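Local coordinates for protein rhodopsin (Todarodes pacificus, PDB 2Z73) that detects dim light in squid vision, coupling the light-driven isomerization of 11-cis to all-trans retinal to G-protein signaling and activation of phospholipase C, at residues I156-V159 with W160-V164; H20-W23 with R24-Q28; I262-V265 with I266-F270. One frame throughout, in Å; residues are numbered along the deposited sequence.

From the N terminus the chain first makes contact 2 (20-28), in the extracellular segment ahead of the first transmembrane helix. Contact 1 (156-164) follows within the fourth transmembrane helix, and contact 3 (262-270) within the sixth. Each joins neighbours a turn or so apart, so none closes a long loop; they come in series, without nesting or crossing. Contacts 1 and 3 share the seven-helix bundle, with centres about 20 Å apart, and each meets helix 104-138 through outward side chains. Contact 2 lies about 36 Å from both, centre to centre, and binds the N-terminal segment to the extracellular end of helix 294-306 and nearby loops.

Contact 1. Residues I156-V159 with W160-V164; sequences IIFV and WLWSV
Phe158 and Trp162, one helical turn apart, run alongside each other and form the aromatic part of the contact. Both carry CG anti to the backbone N (chi1 161° and -175°), which sends the rings off the same flank of the helix. Phe158 CZ comes over an indole face near its rim, 3.4 Å from Trp162 CE3, and Trp162 CB makes a CH-pi contact over the phenyl face; the planes meet obliquely, at 50°. An alanine at Trp162 is likely to leave Phe158 CE1 and CZ without their partner and Trp166 without its edge-to-face mate. An apolar pair, Ile157 CG2 and Leu161 CD2 at 3.8 Å, lies on a surface that may face lipid.

This is the fourth transmembrane helix of a rhodopsin-family receptor, packed on helices 70-87 and 104-138. Its backbone bonds run from residue to fourth residue, as from Trp160 N to Ile156 O at 2.7 Å. Val159 O is gripped twice, by Ser163 N at 2.8 Å and by Ser163 OG, also at 2.8 Å, from above the carbonyl plane; the buried hydroxyl thus finds an acceptor within its own helix. Trp160 sets its indole edge beside Ile156 O, while its NE1 bonds Asn75.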
loop_
_atom_site.group_PDB
_atom_site.type_symbol
_atom_site.label_atom_id
_atom_site.label_comp_id
_atom_site.label_asym_id
_atom_site.label_seq_id
_atom_site.Cartn_x
_atom_site.Cartn_y
_atom_site.Cartn_z
ATOM N N ILE A 156 2.449 1.355 -14.648
ATOM C CA ILE A 156 1.849 2.314 -13.718
ATOM C C ILE A 156 0.638 3.003 -14.352
ATOM O O ILE A 156 -0.336 3.304 -13.660
ATOM C CB ILE A 156 2.854 3.391 -13.224
ATOM C CG1 ILE A 156 3.107 4.428 -14.313
ATOM C CG2 ILE A 156 4.155 2.728 -12.795
ATOM C CD1 ILE A 156 3.994 5.565 -13.856
ATOM N N ILE A 157 0.695 3.249 -15.662
ATOM C CA ILE A 157 -0.430 3.866 -16.356
ATOM C C ILE A 157 -1.642 2.955 -16.179
ATOM O O ILE A 157 -2.767 3.433 -15.982
ATOM C CB ILE A 157 -0.171 4.033 -17.870
ATOM C CG1 ILE A 157 0.889 5.110 -18.107
ATOM C CG2 ILE A 157 -1.466 4.410 -18.577
ATOM C CD1 ILE A 157 1.174 5.371 -19.575
ATOM N N PHE A 158 -1.418 1.645 -16.264
ATOM C CA PHE A 158 -2.512 0.703 -16.069
ATOM C C PHE A 158 -2.993 0.873 -14.631
ATOM O O PHE A 158 -4.195 0.948 -14.362
ATOM C CB PHE A 158 -2.055 -0.741 -16.273
ATOM C CG PHE A 158 -2.980 -1.754 -15.655
ATOM C CD1 PHE A 158 -4.290 -1.891 -16.109
ATOM C CD2 PHE A 158 -2.559 -2.542 -14.587
ATOM C CE1 PHE A 158 -5.173 -2.799 -15.504
ATOM C CE2 PHE A 158 -3.434 -3.451 -13.975
ATOM C CZ PHE A 158 -4.742 -3.576 -14.437
ATOM N N VAL A 159 -2.033 0.926 -13.712
ATOM C CA VAL A 159 -2.336 1.090 -12.303
ATOM C C VAL A 159 -3.227 2.306 -12.074
ATOM O O VAL A 159 -4.262 2.211 -11.419
ATOM C CB VAL A 159 -1.063 1.295 -11.467
ATOM C CG1 VAL A 159 -1.440 1.434 -10.000
ATOM C CG2 VAL A 159 -0.082 0.138 -11.688
ATOM N N TRP A 160 -2.820 3.455 -12.606
ATOM C CA TRP A 160 -3.604 4.662 -12.421
ATOM C C TRP A 160 -4.996 4.527 -13.012
ATOM O O TRP A 160 -5.983 4.803 -12.340
ATOM C CB TRP A 160 -2.876 5.881 -13.003
ATOM C CG TRP A 160 -1.843 6.470 -12.064
ATOM C CD1 TRP A 160 -0.571 6.024 -11.856
ATOM C CD2 TRP A 160 -2.019 7.596 -11.189
ATOM N NE1 TRP A 160 0.060 6.801 -10.909
ATOM C CE2 TRP A 160 -0.807 7.772 -10.484
ATOM C CE3 TRP A 160 -3.085 8.475 -10.934
ATOM C CZ2 TRP A 160 -0.630 8.791 -9.542
ATOM C CZ3 TRP A 160 -2.907 9.489 -9.997
ATOM C CH2 TRP A 160 -1.686 9.636 -9.312
ATOM N N LEU A 161 -5.091 4.093 -14.261
ATOM C CA LEU A 161 -6.399 3.930 -14.883
ATOM C C LEU A 161 -7.257 2.990 -14.053
ATOM O O LEU A 161 -8.397 3.309 -13.700
ATOM C CB LEU A 161 -6.258 3.389 -16.305
ATOM C CG LEU A 161 -6.207 4.474 -17.375
ATOM C CD1 LEU A 161 -7.431 5.370 -17.216
ATOM C CD2 LEU A 161 -4.938 5.298 -17.233
ATOM N N TRP A 162 -6.704 1.827 -13.739
ATOM C CA TRP A 162 -7.404 0.837 -12.939
ATOM C C TRP A 162 -7.935 1.469 -11.648
ATOM O O TRP A 162 -9.141 1.477 -11.402
ATOM C CB TRP A 162 -6.445 -0.311 -12.619
ATOM C CG TRP A 162 -7.058 -1.455 -11.893
ATOM C CD1 TRP A 162 -7.068 -1.657 -10.546
ATOM C CD2 TRP A 162 -7.738 -2.571 -12.474
ATOM N NE1 TRP A 162 -7.711 -2.837 -10.249
ATOM C CE2 TRP A 162 -8.133 -3.417 -11.416
ATOM C CE3 TRP A 162 -8.052 -2.940 -13.788
ATOM C CZ2 TRP A 162 -8.829 -4.612 -11.632
ATOM C CZ3 TRP A 162 -8.744 -4.129 -14.002
ATOM C CH2 TRP A 162 -9.123 -4.951 -12.926
ATOM N N SER A 163 -7.028 2.018 -10.842
ATOM C CA SER A 163 -7.383 2.649 -9.570
ATOM C C SER A 163 -8.497 3.688 -9.671
ATOM O O SER A 163 -9.433 3.684 -8.877
ATOM C CB SER A 163 -6.158 3.303 -8.953
ATOM O OG SER A 163 -5.143 2.349 -8.737
ATOM N N VAL A 164 -8.389 4.589 -10.636
ATOM C CA VAL A 164 -9.415 5.597 -10.781
ATOM C C VAL A 164 -10.730 4.931 -11.160
ATOM O O VAL A 164 -11.778 5.242 -10.588
ATOM C CB VAL A 164 -9.041 6.623 -11.861
ATOM C CG1 VAL A 164 -10.091 7.730 -11.919
ATOM C CG2 VAL A 164 -7.670 7.189 -11.562
#

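Contact 2. Residues H20-W23 with R24-Q28; sequences HPHW and REFDQ
Pro21 O receives Arg24 N at 2.9 Å, from well above the carbonyl plane, and Glu25 N only weakly at 3.4 Å, bonds that make one short, loosely held helical turn before the chain straightens at Phe26. The turn has a side-chain N-cap: His20 ND1 accepts from His22 N at 2.8 Å, with the donor in the imidazole plane. Proline suits the first position after the cap, because its ring fixes phi near the helical value and it has no N-H to satisfy.

His22 and Phe26 form the aromatic centre, an offset edge-to-face pair with planes at 87°. The phenyl edge points at one imidazole face, and Phe26 CZ comes within 3.4 Å of His22 CE1. With CG anti to the backbone N (chi1 171°), the imidazole leans along the chain to meet Phe26. Trp23 adds a looser apolar contact with the same phenyl ring. Across the turn, Arg24 bends at chi2 and chi3 to lie beside Pro21, whose CG sits over a guanidinium face, 4.0 Å from Arg24 NH1; that nitrogen bonds Val19 O.

The contact belongs to the extracellular N-terminal segment, where Trp23 and Phe26 rest on Ala297 and Pro294 of helix 294-306. His22 NE2 bonds Val292 O, which needs a proton on that nitrogen, whereas His20 ND1, as an acceptor, is probably unprotonated; the two imidazoles thus serve as donor and as cap.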
loop_
_atom_site.group_PDB
_atom_site.type_symbol
_atom_site.label_atom_id
_atom_site.label_comp_id
_atom_site.label_asym_id
_atom_site.label_seq_id
_atom_site.Cartn_x
_atom_site.Cartn_y
_atom_site.Cartn_z
ATOM N N HIS A 20 -26.716 8.624 7.079
ATOM C CA HIS A 20 -27.584 7.463 6.968
ATOM C C HIS A 20 -28.212 7.191 8.315
ATOM O O HIS A 20 -27.539 7.266 9.344
ATOM C CB HIS A 20 -26.802 6.229 6.538
ATOM C CG HIS A 20 -27.668 5.058 6.205
ATOM N ND1 HIS A 20 -28.378 4.366 7.159
ATOM C CD2 HIS A 20 -27.960 4.476 5.017
ATOM C CE1 HIS A 20 -29.073 3.407 6.573
ATOM N NE2 HIS A 20 -28.836 3.451 5.274
ATOM N N PRO A 21 -29.517 6.868 8.331
ATOM C CA PRO A 21 -30.280 6.577 9.545
ATOM C C PRO A 21 -29.542 5.643 10.496
ATOM O O PRO A 21 -29.609 5.795 11.714
ATOM C CB PRO A 21 -31.551 5.953 8.997
ATOM C CG PRO A 21 -31.743 6.689 7.723
ATOM C CD PRO A 21 -30.360 6.685 7.136
ATOM N N HIS A 22 -28.833 4.676 9.929
ATOM C CA HIS A 22 -28.102 3.718 10.736
ATOM C C HIS A 22 -27.149 4.335 11.742
ATOM O O HIS A 22 -27.070 3.877 12.880
ATOM C CB HIS A 22 -27.316 2.753 9.865
ATOM C CG HIS A 22 -26.388 1.891 10.653
ATOM N ND1 HIS A 22 -26.814 1.134 11.722
ATOM C CD2 HIS A 22 -25.050 1.706 10.570
ATOM C CE1 HIS A 22 -25.780 0.520 12.265
ATOM N NE2 HIS A 22 -24.697 0.850 11.585
ATOM N N TRP A 23 -26.417 5.364 11.335
ATOM C CA TRP A 23 -25.465 5.999 12.247
ATOM C C TRP A 23 -26.163 6.954 13.206
ATOM O O TRP A 23 -25.596 7.385 14.203
ATOM C CB TRP A 23 -24.392 6.767 11.457
ATOM C CG TRP A 23 -23.614 5.929 10.474
ATOM C CD1 TRP A 23 -23.608 6.062 9.118
ATOM C CD2 TRP A 23 -22.737 4.834 10.770
ATOM N NE1 TRP A 23 -22.787 5.122 8.551
ATOM C CE2 TRP A 23 -22.240 4.355 9.543
ATOM C CE3 TRP A 23 -22.327 4.212 11.952
ATOM C CZ2 TRP A 23 -21.350 3.280 9.461
ATOM C CZ3 TRP A 23 -21.443 3.139 11.876
ATOM C CH2 TRP A 23 -20.963 2.684 10.635
ATOM N N ARG A 24 -27.414 7.265 12.903
ATOM C CA ARG A 24 -28.199 8.196 13.701
ATOM C C ARG A 24 -28.817 7.628 14.961
ATOM O O ARG A 24 -29.175 8.375 15.863
ATOM C CB ARG A 24 -29.285 8.793 12.810
ATOM C CG ARG A 24 -28.699 9.604 11.676
ATOM C CD ARG A 24 -29.512 9.554 10.410
ATOM N NE ARG A 24 -30.837 10.145 10.545
ATOM C CZ ARG A 24 -31.538 10.632 9.521
ATOM N NH1 ARG A 24 -31.038 10.608 8.287
ATOM N NH2 ARG A 24 -32.755 11.127 9.729
ATOM N N GLU A 25 -28.946 6.313 15.041
ATOM C CA GLU A 25 -29.563 5.725 16.214
ATOM C C GLU A 25 -28.614 5.568 17.397
ATOM O O GLU A 25 -29.039 5.249 18.505
ATOM C CB GLU A 25 -30.165 4.366 15.854
ATOM C CG GLU A 25 -29.163 3.249 15.824
ATOM C CD GLU A 25 -29.733 1.999 15.219
ATOM O OE1 GLU A 25 -29.305 0.899 15.627
ATOM O OE2 GLU A 25 -30.601 2.111 14.330
ATOM N N PHE A 26 -27.332 5.811 17.182
ATOM C CA PHE A 26 -26.370 5.647 18.257
ATOM C C PHE A 26 -26.148 6.891 19.083
ATOM O O PHE A 26 -26.442 8.001 18.647
ATOM C CB PHE A 26 -25.035 5.167 17.693
ATOM C CG PHE A 26 -25.145 3.890 16.918
ATOM C CD1 PHE A 26 -25.240 2.662 17.571
ATOM C CD2 PHE A 26 -25.186 3.911 15.528
ATOM C CE1 PHE A 26 -25.372 1.480 16.850
ATOM C CE2 PHE A 26 -25.319 2.728 14.804
ATOM C CZ PHE A 26 -25.412 1.510 15.469
ATOM N N ASP A 27 -25.649 6.688 20.299
ATOM C CA ASP A 27 -25.349 7.787 21.192
ATOM C C ASP A 27 -24.017 8.319 20.722
ATOM O O ASP A 27 -23.256 7.614 20.060
ATOM C CB ASP A 27 -25.209 7.318 22.641
ATOM C CG ASP A 27 -26.533 6.944 23.274
ATOM O OD1 ASP A 27 -27.568 7.562 22.940
ATOM O OD2 ASP A 27 -26.536 6.040 24.128
ATOM N N GLN A 28 -23.722 9.562 21.067
ATOM C CA GLN A 28 -22.469 10.151 20.650
ATOM C C GLN A 28 -21.327 9.710 21.542
ATOM O O GLN A 28 -21.384 9.872 22.761
ATOM C CB GLN A 28 -22.577 11.666 20.661
ATOM C CG GLN A 28 -21.307 12.346 20.247
ATOM C CD GLN A 28 -21.495 13.828 20.100
ATOM O OE1 GLN A 28 -22.125 14.466 20.939
ATOM N NE2 GLN A 28 -20.943 14.391 19.032
#

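Contact 3. Residues I262-V265 with I266-F270; sequences ISIV and IVSQF
Ile266 lies one turn on from Ile262, and their CG2 methyls approach loosely, at 4.5 Å, while Ile266 N bonds Ile262 O at 3.1 Å with an N-H...O angle of 161°. Its chi1 of 63° places CG1 between the backbone N and the carbonyl carbon, turning the ethyl branch toward the backbone of Ser263, though the modelled approach is too close for its detail to be trusted. A branched, wholly apolar isoleucine suits this buried place, where it also touches Asn311 and Ile314 of helix 311-318.

Val265 lies on the surface, where an apolar, branched residue may face lipid. Its contribution across the contact comes mainly from the backbone, Val265 O taking Gln269 N at 2.8 Å.

Ser263 is buried, and its small side chain fits where helix 246-286 passes helix 104-138, touching Ile129 and Arg133, the arginine of the DRY motif. Its OG bonds Leu259 O, one turn earlier. Ser268 does likewise: Ile264 O accepts both Ser268 N, at 2.8 Å, and Ser268 OG, modelled so close that its exact length is doubtful.

Both segments belong to the sixth transmembrane helix, the one that moves outward when receptors of this family are activated. Chemically, the side chains facing its neighbours and the lipid are largely apolar, while the hydroxyls of Ser263 and Ser268 turn back on carbonyls of their own helix, so each donor finds an acceptor within it.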
loop_
_atom_site.group_PDB
_atom_site.type_symbol
_atom_site.label_atom_id
_atom_site.label_comp_id
_atom_site.label_asym_id
_atom_site.label_seq_id
_atom_site.Cartn_x
_atom_site.Cartn_y
_atom_site.Cartn_z
ATOM N N ILE A 262 10.786 -8.512 0.988
ATOM C CA ILE A 262 10.249 -7.209 1.376
ATOM C C ILE A 262 8.851 -7.004 0.797
ATOM O O ILE A 262 7.904 -6.684 1.529
ATOM C CB ILE A 262 11.140 -6.054 0.871
ATOM C CG1 ILE A 262 12.556 -6.204 1.425
ATOM C CG2 ILE A 262 10.565 -4.716 1.314
ATOM C CD1 ILE A 262 13.530 -5.192 0.878
ATOM N N SER A 263 8.731 -7.181 -0.518
ATOM C CA SER A 263 7.465 -7.016 -1.223
ATOM C C SER A 263 6.327 -7.727 -0.521
ATOM O O SER A 263 5.223 -7.190 -0.402
ATOM C CB SER A 263 7.569 -7.583 -2.632
ATOM O OG SER A 263 8.625 -6.984 -3.344
ATOM N N ILE A 264 6.601 -8.950 -0.076
ATOM C CA ILE A 264 5.611 -9.759 0.606
ATOM C C ILE A 264 5.233 -9.167 1.944
ATOM O O ILE A 264 4.057 -9.176 2.318
ATOM C CB ILE A 264 6.121 -11.213 0.782
ATOM C CG1 ILE A 264 5.706 -12.040 -0.435
ATOM C CG2 ILE A 264 5.578 -11.831 2.076
ATOM C CD1 ILE A 264 6.245 -13.464 -0.431
ATOM N N VAL A 265 6.203 -8.640 2.677
ATOM C CA VAL A 265 5.862 -8.063 3.974
ATOM C C VAL A 265 4.943 -6.846 3.834
ATOM O O VAL A 265 4.005 -6.687 4.608
ATOM C CB VAL A 265 7.118 -7.643 4.771
ATOM C CG1 VAL A 265 6.708 -7.066 6.120
ATOM C CG2 VAL A 265 8.020 -8.834 4.971
ATOM N N ILE A 266 5.208 -5.990 2.846
ATOM C CA ILE A 266 4.386 -4.808 2.663
ATOM C C ILE A 266 3.001 -5.202 2.168
ATOM O O ILE A 266 2.006 -4.526 2.466
ATOM C CB ILE A 266 5.048 -3.789 1.693
ATOM C CG1 ILE A 266 5.208 -4.389 0.299
ATOM C CG2 ILE A 266 6.418 -3.369 2.244
ATOM C CD1 ILE A 266 5.858 -3.427 -0.704
ATOM N N VAL A 267 2.934 -6.309 1.425
ATOM C CA VAL A 267 1.650 -6.813 0.946
ATOM C C VAL A 267 0.894 -7.351 2.168
ATOM O O VAL A 267 -0.289 -7.076 2.356
ATOM C CB VAL A 267 1.833 -7.938 -0.091
ATOM C CG1 VAL A 267 0.541 -8.720 -0.268
ATOM C CG2 VAL A 267 2.221 -7.347 -1.419
ATOM N N SER A 268 1.594 -8.105 3.003
ATOM C CA SER A 268 0.979 -8.673 4.197
ATOM C C SER A 268 0.466 -7.550 5.065
ATOM O O SER A 268 -0.587 -7.662 5.688
ATOM C CB SER A 268 2.002 -9.484 4.989
ATOM O OG SER A 268 2.816 -10.254 4.116
ATOM N N GLN A 269 1.228 -6.465 5.102
ATOM C CA GLN A 269 0.873 -5.299 5.898
ATOM C C GLN A 269 -0.455 -4.725 5.402
ATOM O O GLN A 269 -1.382 -4.469 6.185
ATOM C CB GLN A 269 1.997 -4.260 5.800
ATOM C CG GLN A 269 1.679 -2.928 6.429
ATOM C CD GLN A 269 0.990 -1.987 5.468
ATOM O OE1 GLN A 269 1.606 -1.460 4.545
ATOM N NE2 GLN A 269 -0.296 -1.774 5.678
ATOM N N PHE A 270 -0.549 -4.556 4.088
ATOM C CA PHE A 270 -1.746 -4.022 3.462
ATOM C C PHE A 270 -2.962 -4.865 3.807
ATOM O O PHE A 270 -3.963 -4.351 4.311
ATOM C CB PHE A 270 -1.551 -3.969 1.946
ATOM C CG PHE A 270 -2.683 -3.319 1.218
ATOM C CD1 PHE A 270 -3.847 -4.032 0.922
ATOM C CD2 PHE A 270 -2.620 -1.972 0.880
ATOM C CE1 PHE A 270 -4.933 -3.408 0.305
ATOM C CE2 PHE A 270 -3.695 -1.342 0.265
ATOM C CZ PHE A 270 -4.856 -2.060 -0.023
#